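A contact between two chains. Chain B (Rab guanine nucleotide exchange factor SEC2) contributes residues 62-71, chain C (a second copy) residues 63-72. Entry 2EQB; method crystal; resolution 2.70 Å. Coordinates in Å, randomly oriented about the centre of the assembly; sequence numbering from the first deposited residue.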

# COMPACT_ATOMS: atom_id res chain seq x y z
N SER B 62 8.07 7.73 -1.56
CA SER B 62 9.44 8.15 -1.80
C SER B 62 10.21 7.21 -2.74
O SER B 62 11.12 7.64 -3.44
N LEU B 63 9.84 5.93 -2.77
CA LEU B 63 10.53 4.99 -3.66
C LEU B 63 10.14 5.31 -5.08
O LEU B 63 10.98 5.42 -5.97
N PHE B 64 8.85 5.47 -5.29
CA PHE B 64 8.37 5.79 -6.61
C PHE B 64 8.82 7.19 -7.00
O PHE B 64 9.32 7.40 -8.10
N ASP B 65 8.68 8.14 -6.09
CA ASP B 65 9.09 9.49 -6.41
C ASP B 65 10.51 9.49 -6.96
O ASP B 65 10.79 10.14 -7.97
N GLU B 66 11.42 8.76 -6.31
CA GLU B 66 12.80 8.72 -6.78
C GLU B 66 12.96 7.98 -8.11
O GLU B 66 13.74 8.39 -8.96
N ALA B 67 12.21 6.90 -8.28
CA ALA B 67 12.30 6.13 -9.51
C ALA B 67 11.81 6.96 -10.69
O ALA B 67 12.30 6.82 -11.82
N ASN B 68 10.84 7.82 -10.42
CA ASN B 68 10.29 8.65 -11.49
C ASN B 68 11.40 9.52 -12.06
O ASN B 68 11.79 9.37 -13.22
N ASN B 69 11.89 10.43 -11.22
CA ASN B 69 12.95 11.36 -11.59
C ASN B 69 14.09 10.64 -12.32
O ASN B 69 14.60 11.12 -13.32
N MET B 70 14.49 9.50 -11.78
CA MET B 70 15.53 8.71 -12.41
C MET B 70 15.22 8.50 -13.88
O MET B 70 16.04 8.84 -14.73
N VAL B 71 14.06 7.94 -14.19
CA VAL B 71 13.74 7.73 -15.60
C VAL B 71 13.46 9.08 -16.27
O VAL B 71 13.85 9.30 -17.42
N LEU C 63 11.24 -2.40 -8.64
CA LEU C 63 11.05 -1.02 -9.07
C LEU C 63 12.35 -0.47 -9.61
O LEU C 63 12.48 -0.08 -10.77
N PHE C 64 13.33 -0.45 -8.72
CA PHE C 64 14.63 0.05 -9.08
C PHE C 64 15.26 -0.72 -10.21
O PHE C 64 15.96 -0.14 -11.04
N ASP C 65 15.01 -2.02 -10.27
CA ASP C 65 15.57 -2.79 -11.38
C ASP C 65 14.95 -2.24 -12.67
O ASP C 65 15.68 -1.89 -13.60
N GLU C 66 13.62 -2.12 -12.70
CA GLU C 66 12.93 -1.60 -13.89
C GLU C 66 13.42 -0.20 -14.27
O GLU C 66 13.92 0.01 -15.37
N ALA C 67 13.25 0.75 -13.35
CA ALA C 67 13.69 2.12 -13.59
C ALA C 67 15.06 2.14 -14.28
O ALA C 67 15.29 2.91 -15.22
N ASN C 68 15.96 1.29 -13.84
CA ASN C 68 17.27 1.27 -14.46
C ASN C 68 17.26 0.81 -15.91
O ASN C 68 18.00 1.35 -16.71
N ASN C 69 16.42 -0.17 -16.26
CA ASN C 69 16.38 -0.62 -17.65
C ASN C 69 15.86 0.53 -18.48
O ASN C 69 16.24 0.70 -19.64
N MET C 70 14.97 1.32 -17.89
CA MET C 70 14.43 2.47 -18.60
C MET C 70 15.56 3.45 -18.81
O MET C 70 15.93 3.77 -19.94
N VAL C 71 16.12 3.90 -17.70
CA VAL C 71 17.20 4.86 -17.78
C VAL C 71 18.24 4.30 -18.72
O VAL C 71 18.86 5.04 -19.49
N ALA C 72 18.42 2.99 -18.69
CA ALA C 72 19.39 2.35 -19.57
C ALA C 72 19.02 2.61 -21.01
O ALA C 72 19.83 3.09 -21.80

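The two stretches are helical throughout and run side by side in the same direction, with their axes inclined by 12° and approaching to 9.1 Å. The register is that of a symmetric pair: the CA atoms of Ala67(B) and Ala67(C) lie 5.9 Å apart, those of Val71(B) and Val71(C) 5.0 Å. The side chains do not repeat this symmetry exactly, and the contact, which buries 564 Å², is almost entirely apolar.

At the start of the chain C stretch, Leu63(C) points toward chain B with chi1 t and chi2 p. Its CD2 lies over one face of the Phe64(B) ring, 4.0 Å from the ring centroid and 10° off the normal, a CH-pi contact. The same methyl reaches Ala67(B), with CD2 of Leu63(C) 3.8 Å from CB of Ala67(B), while CD1 of Leu63(C) approaches CE2 of Phe64(B) at 3.5 Å. Phe64(B) leaves its helix pointing away, but its m rotamer brings the ring back to the leucine.

Phe64(C), also m, starts sideways, and its ring swings in against the flank of chain B. CG of Glu66(B) lies at the ring edge, 3.6 Å from CE2 of Phe64(C), so the acidic residue contributes an aliphatic carbon here. SD of Met70(B) also approaches the edge, 4.0 Å from CE2 of Phe64(C), and CE1 of Phe64(C) meets CD2 of Leu63(B) at 4.1 Å. Asp65(C) and Glu66(C) make no contact with chain B.

Ala67(C) points in and faces its counterpart, the CB atoms of Ala67(C) and Ala67(B) being 4.2 Å apart. The small side chains accompany a close backbone approach. Beside them Met70(B) enters as a knob among Phe64(C), Ala67(C), Asn68(C) and Val71(C). Its chi1 of -100° lies between wells, and its CE packs 3.6 Å from CB of Ala67(C). The same methyl lies 3.1 Å from OD1 of Asn68(C), whose CA-to-CB bond points away although the end of the side chain comes nearer.

Met70(C) begins toward chain B. Its CB lies 3.3 Å and its SD 3.4 Å from CG2 of Val71(B), while the m, t, t conformation carries CE of Met70(C) away, 5.1 Å from that methyl. Val71(C), a t rotamer directed sideways, places CG2 3.3 Å from the carbonyl O of Met70(B) and 3.9 Å from CG2 of Val71(B). No hydrogen bond crosses between the stretches, and the contacts are mostly between nonpolar groups.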

# COMPACT_ATOMS: atom_id res chain seq x y z
CB SER B 62 10.17 8.28 -0.47
OG SER B 62 9.68 9.38 0.27
CB LEU B 63 10.15 3.54 -3.35
CG LEU B 63 10.72 2.92 -2.09
CD1 LEU B 63 10.58 1.41 -2.19
CD2 LEU B 63 12.19 3.27 -1.94
CB PHE B 64 6.85 5.67 -6.66
CG PHE B 64 6.39 4.27 -6.85
CD1 PHE B 64 6.04 3.49 -5.77
CD2 PHE B 64 6.36 3.72 -8.13
CE1 PHE B 64 5.66 2.17 -5.95
CE2 PHE B 64 5.99 2.40 -8.32
CZ PHE B 64 5.63 1.62 -7.23
CB ASP B 65 9.01 10.40 -5.19
CG ASP B 65 9.31 11.84 -5.53
OD1 ASP B 65 8.58 12.40 -6.39
OD2 ASP B 65 10.26 12.39 -4.95
CB GLU B 66 13.71 8.06 -5.74
CG GLU B 66 14.78 7.16 -6.34
CD GLU B 66 16.16 7.42 -5.77
OE1 GLU B 66 16.30 7.47 -4.53
OE2 GLU B 66 17.11 7.56 -6.57
CB ALA B 67 11.48 4.85 -9.39
CB ASN B 68 9.15 9.54 -10.98
CG ASN B 68 7.93 8.75 -10.52
OD1 ASN B 68 7.59 7.68 -11.06
ND2 ASN B 68 7.24 9.31 -9.51
CB ASN B 69 13.49 12.05 -10.34
CG ASN B 69 12.45 12.92 -9.68
OD1 ASN B 69 11.34 12.48 -9.41
ND2 ASN B 69 12.81 14.17 -9.40
CB MET B 70 15.65 7.34 -11.74
CG MET B 70 16.76 7.21 -10.74
SD MET B 70 16.58 5.63 -9.91
CE MET B 70 16.89 4.48 -11.27
CB VAL B 71 12.52 6.80 -15.81
CG1 VAL B 71 12.16 6.78 -17.26
CG2 VAL B 71 12.84 5.37 -15.42
CB LEU C 63 10.61 -0.14 -7.90
CG LEU C 63 10.29 1.28 -8.35
CD1 LEU C 63 9.12 1.16 -9.31
CD2 LEU C 63 9.93 2.21 -7.17
CB PHE C 64 15.51 0.07 -7.86
CG PHE C 64 15.28 1.25 -7.01
CD1 PHE C 64 15.08 1.12 -5.64
CD2 PHE C 64 15.26 2.51 -7.58
CE1 PHE C 64 14.85 2.24 -4.86
CE2 PHE C 64 15.03 3.64 -6.81
CZ PHE C 64 14.83 3.50 -5.45
CB ASP C 65 15.29 -4.29 -11.22
CG ASP C 65 16.41 -5.01 -10.46
OD1 ASP C 65 17.55 -5.05 -10.97
OD2 ASP C 65 16.14 -5.55 -9.36
CB GLU C 66 11.43 -1.55 -13.66
CG GLU C 66 10.67 -1.25 -14.94
CD GLU C 66 10.90 -2.32 -15.99
OE1 GLU C 66 10.78 -2.00 -17.19
OE2 GLU C 66 11.18 -3.48 -15.62
CB ALA C 67 13.77 2.89 -12.25
CB ASN C 68 18.25 0.44 -13.62
CG ASN C 68 18.60 1.12 -12.32
OD1 ASN C 68 18.82 2.33 -12.29
ND2 ASN C 68 18.67 0.35 -11.24
CB ASN C 69 15.46 -1.83 -17.83
CG ASN C 69 15.75 -2.93 -16.85
OD1 ASN C 69 16.90 -3.36 -16.71
ND2 ASN C 69 14.72 -3.39 -16.15
CB MET C 70 13.33 3.15 -17.79
CG MET C 70 12.04 2.34 -17.73
SD MET C 70 10.68 3.16 -16.93
CE MET C 70 9.55 1.78 -16.85
CB VAL C 71 17.80 5.11 -16.39
CG1 VAL C 71 18.98 6.08 -16.49
CG2 VAL C 71 16.74 5.70 -15.48
CB ALA C 72 19.41 0.86 -19.32